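Local coordinates for protein N-acetylneuraminic acid (Sialic acid) synthetase (Leptospira borgpetersenii serovar Hardjo-bovis, PDB 6NCS) that probably makes sialic acid or its 9-phosphate, as a metal-dependent N-acylneuraminate synthase of the NeuB family, at residues A62-E66 with V79-E83; L102-F108 with V121-A127. All coordinates share one frame; numbering follows the deposited sequence.

Contact 1 of 2, residues A62-E66 with V79-E83; sequences AYNSE and VKPAE
Ser-65 and Glu-83 meet through one carboxylate oxygen, and most of the polar contact gathers there. Glu-83 OE2 accepts from Ser-65 OG at 2.6 Å on its anti lone pair. It also accepts from Ser-65 N at 2.8 Å, a bond that arrives from above the carboxylate plane, 46° out of it. Lys-80 NZ is the third donor, on the syn side of the same oxygen but 33° out of the carboxylate plane. Ser-65 OG lies beside its own backbone N (chi1 -60°), and this lets the hydroxyl and the amide reach OE2 together. Three bonds on one oxygen should fix the carboxylate firmly and probably favour its charged form. The other oxygen, OE1, accepts from a water, and that water accepts from Asn-64 ND2.

Lys-80 NZ has a second anionic partner. It forms a salt bridge to Glu-66 OE1 at 2.8 Å, on the syn lone pair. The lysine thus sits between two like-charged carboxylates and probably offsets their repulsion.

Both segments belong to an excursion of the NeuB TIM barrel. The 62-66 segment leaves the end of strand 57-62 and enters helix 65-69, with Asn-64 as N-cap; its OD1 accepts from Glu-67 N. The 79-83 segment links helix 73-79 to helix 86-98.

Tyr-63 carries the remaining hydrogen bond. Its OH donates to Val-79 O at 2.6 Å, with the oxygen at the ring edge and in the ring plane. The same carbonyl accepts from Ala-82 N, which closes a turn.

Apolar contacts flank these bonds. Val-79 CG2 lies 3.8 Å from Tyr-63 CE2 and also packs against Ser-65 CB. Glu-83 CG comes within 3.6 Å of Tyr-63 CE2, obliquely to the ring.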
loop_
_atom_site.group_PDB
_atom_site.type_symbol
_atom_site.label_atom_id
_atom_site.label_comp_id
_atom_site.label_asym_id
_atom_site.label_seq_id
_atom_site.Cartn_x
_atom_site.Cartn_y
_atom_site.Cartn_z
ATOM N N ALA A 62 -14.969 -21.871 17.677
ATOM C CA ALA A 62 -15.241 -23.129 18.372
ATOM C C ALA A 62 -14.582 -23.069 19.745
ATOM O O ALA A 62 -13.352 -23.158 19.856
ATOM C CB ALA A 62 -14.721 -24.318 17.560
ATOM N N TYR A 63 -15.391 -22.921 20.796
ATOM C CA TYR A 63 -14.831 -22.592 22.099
ATOM C C TYR A 63 -15.756 -23.084 23.197
ATOM O O TYR A 63 -16.939 -23.358 22.967
ATOM C CB TYR A 63 -14.628 -21.076 22.259
ATOM C CG TYR A 63 -15.945 -20.345 22.193
ATOM C CD1 TYR A 63 -16.560 -20.099 20.973
ATOM C CD2 TYR A 63 -16.600 -19.943 23.353
ATOM C CE1 TYR A 63 -17.795 -19.469 20.911
ATOM C CE2 TYR A 63 -17.827 -19.310 23.298
ATOM C CZ TYR A 63 -18.414 -19.072 22.074
ATOM O OH TYR A 63 -19.638 -18.447 22.018
ATOM N N ASN A 64 -15.193 -23.185 24.393
ATOM C CA ASN A 64 -15.952 -23.308 25.631
ATOM C C ASN A 64 -15.833 -21.989 26.386
ATOM O O ASN A 64 -14.720 -21.502 26.619
ATOM C CB ASN A 64 -15.431 -24.471 26.476
ATOM C CG ASN A 64 -16.042 -24.504 27.866
ATOM O OD1 ASN A 64 -15.444 -24.031 28.830
ATOM N ND2 ASN A 64 -17.242 -25.073 27.972
ATOM N N SER A 65 -16.980 -21.404 26.747
ATOM C CA SER A 65 -16.993 -20.062 27.332
ATOM C C SER A 65 -16.140 -19.984 28.593
ATOM O O SER A 65 -15.336 -19.055 28.754
ATOM C CB SER A 65 -18.432 -19.645 27.642
ATOM O OG SER A 65 -19.223 -19.633 26.464
ATOM N N GLU A 66 -16.321 -20.939 29.513
ATOM C CA GLU A 66 -15.584 -20.913 30.773
ATOM C C GLU A 66 -14.084 -21.088 30.551
ATOM O O GLU A 66 -13.267 -20.446 31.224
ATOM C CB GLU A 66 -16.116 -21.996 31.711
ATOM C CG GLU A 66 -17.487 -21.693 32.295
ATOM C CD GLU A 66 -18.635 -22.144 31.409
ATOM O OE1 GLU A 66 -18.387 -22.602 30.271
ATOM O OE2 GLU A 66 -19.795 -22.051 31.864
ATOM N N VAL A 79 -21.027 -14.818 25.933
ATOM C CA VAL A 79 -20.681 -15.698 24.819
ATOM C C VAL A 79 -21.250 -17.101 24.967
ATOM O O VAL A 79 -21.201 -17.877 23.999
ATOM C CB VAL A 79 -19.151 -15.785 24.616
ATOM C CG1 VAL A 79 -18.555 -14.400 24.368
ATOM C CG2 VAL A 79 -18.487 -16.480 25.795
ATOM N N LYS A 80 -21.770 -17.461 26.139
ATOM C CA LYS A 80 -22.371 -18.782 26.310
ATOM C C LYS A 80 -23.435 -19.106 25.265
ATOM O O LYS A 80 -23.402 -20.219 24.714
ATOM C CB LYS A 80 -22.942 -18.908 27.728
ATOM C CG LYS A 80 -23.202 -20.341 28.136
ATOM C CD LYS A 80 -21.955 -21.155 27.860
ATOM C CE LYS A 80 -21.904 -22.436 28.648
ATOM N NZ LYS A 80 -20.560 -23.067 28.525
ATOM N N PRO A 81 -24.384 -18.214 24.939
ATOM C CA PRO A 81 -25.417 -18.584 23.957
ATOM C C PRO A 81 -24.886 -18.819 22.559
ATOM O O PRO A 81 -25.555 -19.502 21.781
ATOM C CB PRO A 81 -26.376 -17.384 23.978
ATOM C CG PRO A 81 -26.164 -16.760 25.292
ATOM C CD PRO A 81 -24.710 -16.932 25.591
ATOM N N ALA A 82 -23.727 -18.273 22.210
ATOM C CA ALA A 82 -23.204 -18.371 20.855
ATOM C C ALA A 82 -22.339 -19.604 20.642
ATOM O O ALA A 82 -21.765 -19.757 19.562
ATOM C CB ALA A 82 -22.404 -17.109 20.510
ATOM N N GLU A 83 -22.237 -20.491 21.631
ATOM C CA GLU A 83 -21.467 -21.712 21.441
ATOM C C GLU A 83 -22.154 -22.611 20.423
ATOM O O GLU A 83 -23.368 -22.830 20.493
ATOM C CB GLU A 83 -21.305 -22.457 22.764
ATOM C CG GLU A 83 -20.301 -21.827 23.720
ATOM C CD GLU A 83 -20.033 -22.686 24.946
ATOM O OE1 GLU A 83 -20.287 -23.907 24.885
ATOM O OE2 GLU A 83 -19.569 -22.140 25.972
HETATM O O HOH W 1 -18.648 -25.848 25.673
#

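Contact 2 of 2, residues L102-F108 with V121-A127. With CIT (citric acid), chain D.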
loop_
_atom_site.group_PDB
_atom_site.type_symbol
_atom_site.label_atom_id
_atom_site.label_comp_id
_atom_site.label_asym_id
_atom_site.label_seq_id
_atom_site.Cartn_x
_atom_site.Cartn_y
_atom_site.Cartn_z
ATOM N N LEU A 102 -15.607 -21.562 1.353
ATOM C CA LEU A 102 -14.858 -22.407 2.281
ATOM C C LEU A 102 -15.315 -22.163 3.721
ATOM O O LEU A 102 -15.469 -21.019 4.144
ATOM C CB LEU A 102 -13.361 -22.145 2.130
ATOM C CG LEU A 102 -12.397 -22.979 2.974
ATOM C CD1 LEU A 102 -12.827 -24.436 3.021
ATOM C CD2 LEU A 102 -11.002 -22.858 2.383
ATOM N N PHE A 103 -15.554 -23.243 4.470
ATOM C CA PHE A 103 -15.894 -23.154 5.893
ATOM C C PHE A 103 -14.661 -23.474 6.729
ATOM O O PHE A 103 -13.964 -24.448 6.444
ATOM C CB PHE A 103 -17.017 -24.140 6.255
ATOM C CG PHE A 103 -17.168 -24.382 7.737
ATOM C CD1 PHE A 103 -18.004 -23.581 8.507
ATOM C CD2 PHE A 103 -16.464 -25.405 8.371
ATOM C CE1 PHE A 103 -18.143 -23.797 9.867
ATOM C CE2 PHE A 103 -16.598 -25.615 9.737
ATOM C CZ PHE A 103 -17.432 -24.813 10.478
ATOM N N PHE A 104 -14.393 -22.674 7.763
ATOM C CA PHE A 104 -13.451 -23.107 8.797
ATOM C C PHE A 104 -13.766 -22.358 10.086
ATOM O O PHE A 104 -14.770 -21.651 10.186
ATOM C CB PHE A 104 -11.978 -22.982 8.352
ATOM C CG PHE A 104 -11.440 -21.572 8.205
ATOM C CD1 PHE A 104 -11.954 -20.686 7.261
ATOM C CD2 PHE A 104 -10.324 -21.178 8.937
ATOM C CE1 PHE A 104 -11.406 -19.405 7.114
ATOM C CE2 PHE A 104 -9.766 -19.915 8.775
ATOM C CZ PHE A 104 -10.312 -19.028 7.873
ATOM N N ALA A 105 -12.940 -22.574 11.105
ATOM C CA ALA A 105 -13.247 -21.992 12.399
ATOM C C ALA A 105 -11.973 -21.812 13.206
ATOM O O ALA A 105 -10.921 -22.379 12.893
ATOM C CB ALA A 105 -14.245 -22.852 13.188
ATOM N N THR A 106 -12.095 -21.003 14.247
ATOM C CA THR A 106 -11.023 -20.781 15.202
ATOM C C THR A 106 -11.274 -21.662 16.407
ATOM O O THR A 106 -12.229 -21.399 17.143
ATOM C CB THR A 106 -10.998 -19.319 15.625
ATOM O OG1 THR A 106 -10.789 -18.505 14.470
ATOM C CG2 THR A 106 -9.899 -19.066 16.642
ATOM N N PRO A 107 -10.466 -22.693 16.666
ATOM C CA PRO A 107 -10.579 -23.398 17.946
ATOM C C PRO A 107 -9.889 -22.609 19.046
ATOM O O PRO A 107 -8.852 -21.979 18.833
ATOM C CB PRO A 107 -9.855 -24.722 17.686
ATOM C CG PRO A 107 -8.763 -24.330 16.739
ATOM C CD PRO A 107 -9.404 -23.267 15.823
ATOM N N PHE A 108 -10.466 -22.654 20.239
ATOM C CA PHE A 108 -9.875 -21.977 21.381
ATOM C C PHE A 108 -9.301 -22.951 22.391
ATOM O O PHE A 108 -8.737 -22.516 23.397
ATOM C CB PHE A 108 -10.905 -21.054 22.046
ATOM C CG PHE A 108 -11.156 -19.783 21.273
ATOM C CD1 PHE A 108 -11.908 -19.798 20.113
ATOM C CD2 PHE A 108 -10.614 -18.578 21.700
ATOM C CE1 PHE A 108 -12.128 -18.626 19.389
ATOM C CE2 PHE A 108 -10.833 -17.402 20.978
ATOM C CZ PHE A 108 -11.585 -17.433 19.827
ATOM N N VAL A 121 -12.266 -30.106 8.452
ATOM C CA VAL A 121 -11.776 -28.794 8.041
ATOM C C VAL A 121 -10.336 -28.935 7.558
ATOM O O VAL A 121 -9.586 -29.805 8.015
ATOM C CB VAL A 121 -11.881 -27.744 9.165
ATOM C CG1 VAL A 121 -13.286 -27.744 9.770
ATOM C CG2 VAL A 121 -10.804 -27.978 10.228
ATOM N N GLU A 122 -9.954 -28.087 6.602
ATOM C CA GLU A 122 -8.605 -28.115 6.053
ATOM C C GLU A 122 -7.749 -26.946 6.505
ATOM O O GLU A 122 -6.535 -26.973 6.275
ATOM C CB GLU A 122 -8.647 -28.146 4.514
ATOM C CG GLU A 122 -9.193 -29.458 3.927
ATOM C CD GLU A 122 -8.350 -30.686 4.279
ATOM O OE1 GLU A 122 -7.139 -30.541 4.569
ATOM O OE2 GLU A 122 -8.905 -31.809 4.261
ATOM N N ILE A 123 -8.349 -25.932 7.129
ATOM C CA ILE A 123 -7.658 -24.743 7.623
ATOM C C ILE A 123 -8.079 -24.500 9.062
ATOM O O ILE A 123 -9.263 -24.613 9.397
ATOM C CB ILE A 123 -7.986 -23.485 6.788
ATOM C CG1 ILE A 123 -7.677 -23.685 5.317
ATOM C CG2 ILE A 123 -7.192 -22.280 7.299
ATOM C CD1 ILE A 123 -7.887 -22.408 4.513
ATOM N N LEU A 124 -7.118 -24.118 9.902
ATOM C CA LEU A 124 -7.384 -23.662 11.260
ATOM C C LEU A 124 -6.965 -22.203 11.399
ATOM O O LEU A 124 -5.896 -21.806 10.923
ATOM C CB LEU A 124 -6.618 -24.502 12.294
ATOM C CG LEU A 124 -6.864 -26.006 12.361
ATOM C CD1 LEU A 124 -5.805 -26.646 13.240
ATOM C CD2 LEU A 124 -8.252 -26.278 12.920
ATOM N N LYS A 125 -7.794 -21.403 12.062
ATOM C CA LYS A 125 -7.394 -20.067 12.476
ATOM C C LYS A 125 -7.042 -20.098 13.956
ATOM O O LYS A 125 -7.752 -20.719 14.745
ATOM C CB LYS A 125 -8.528 -19.060 12.243
ATOM C CG LYS A 125 -8.273 -17.682 12.822
ATOM C CD LYS A 125 -7.243 -16.934 12.024
ATOM C CE LYS A 125 -6.775 -15.690 12.772
ATOM N NZ LYS A 125 -7.874 -14.706 12.984
ATOM N N ILE A 126 -5.952 -19.428 14.336
ATOM C CA ILE A 126 -5.595 -19.260 15.742
ATOM C C ILE A 126 -5.682 -17.778 16.065
ATOM O O ILE A 126 -5.035 -16.953 15.401
ATOM C CB ILE A 126 -4.199 -19.809 16.065
ATOM C CG1 ILE A 126 -4.119 -21.304 15.756
ATOM C CG2 ILE A 126 -3.865 -19.554 17.534
ATOM C CD1 ILE A 126 -5.026 -22.159 16.607
ATOM N N ALA A 127 -6.469 -17.450 17.091
ATOM C CA ALA A 127 -6.768 -16.075 17.456
ATOM C C ALA A 127 -5.535 -15.365 18.006
ATOM O O ALA A 127 -4.605 -15.993 18.509
ATOM C CB ALA A 127 -7.887 -16.046 18.497
HETATM C C1 CIT D . -10.457 -15.308 15.504
HETATM O O1 CIT D . -11.075 -16.284 15.054
HETATM O O2 CIT D . -9.457 -14.904 14.881
HETATM C C2 CIT D . -10.946 -14.660 16.777
HETATM C C3 CIT D . -11.046 -13.132 16.716
HETATM O O7 CIT D . -11.906 -12.710 15.617
HETATM C C4 CIT D . -11.640 -12.702 18.049
HETATM C C5 CIT D . -12.003 -11.235 18.098
HETATM O O3 CIT D . -12.648 -10.825 19.087
HETATM O O4 CIT D . -11.674 -10.423 17.196
HETATM C C6 CIT D . -9.663 -12.496 16.611
HETATM O O5 CIT D . -8.705 -12.944 17.278
HETATM O O6 CIT D . -9.467 -11.507 15.859
HETATM O O HOH W 2 -11.541 -25.924 5.808
HETATM O O HOH W 3 -11.075 -24.667 11.261
HETATM O O HOH W 4 -7.288 -19.507 18.994
#
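Strands 102-107 and 123-126 run in roughly the same direction; Phe-104 lies nearest Val-121 and Thr-106 nearest Lys-125. Their axes are 36° apart and approach to 5.1 Å. The pair closes the TIM barrel of the NeuB family, and helix 110-118 makes the beta-alpha-beta crossover between them. Direct backbone pairing is slight. Lys-125 N donates to Ala-105 O in a straight but weak bond of 3.4 Å. Thr-106 CA adds a CA-H...O contact to Lys-125 O. Waters bridge the seam: one joins Phe-103 O to Glu-122 N, another Ala-105 N to Ile-123 O, and a third Pro-107 O to Ala-127 N.

Apolar side chains cover both faces of the seam. Leu-102 CD2 crosses Ile-123 CD1 at about a right angle. The Phe-104 ring is set between its backbone N and carbonyl carbon (chi1 70°), which lays CD2 3.7 Å from Ile-123 CG2 and CE2 3.8 Å from Lys-125 CB. Phe-103 has its ring edge against Val-121 CG1, with helix 86-98 packed around the ring. Pro-107 CG lies 4.3 Å from both Leu-124 CD2 and Ile-126 CD1.

Thr-106 and Lys-125 lie side by side and point the same way. Both face a citrate, probably from the crystallisation liquor. The lysine chain bends at chi2 and chi4, which carries NZ past Thr-106 to the ligand. NZ also makes a salt bridge to Glu-229, and Lys-59 NZ bonds both Thr-106 OG1 and the citrate. Two basic groups thus attend the anion. One citrate carboxylate faces both strands: Thr-106 OG1 is modelled 2.3 Å from O1 and Lys-125 NZ 2.5 Å from O2, lengths too short for such hydrogen bonds and therefore doubtful.

Contact 1 comes first along the chain, and contact 2 opens after it has closed. Their centres are 16 Å apart, yet they touch. Ala-62 N lies 2.8 Å from Thr-106 O, and Ala-62 O lies 3.0 Å from Phe-108 N; both are probable hydrogen bonds. They join the end of strand 57-62 to strand 102-107 and the residue after it. Next to them, Tyr-63 CB packs on Phe-108 CD1 at 3.7 Å. Contact 2 lies close to the manganese, which His-210 and His-231 bind; the Lys-125 side chain is about 6 Å from the metal. Contact 1 is farther off, with the Tyr-63 side chain about 12 Å from the metal.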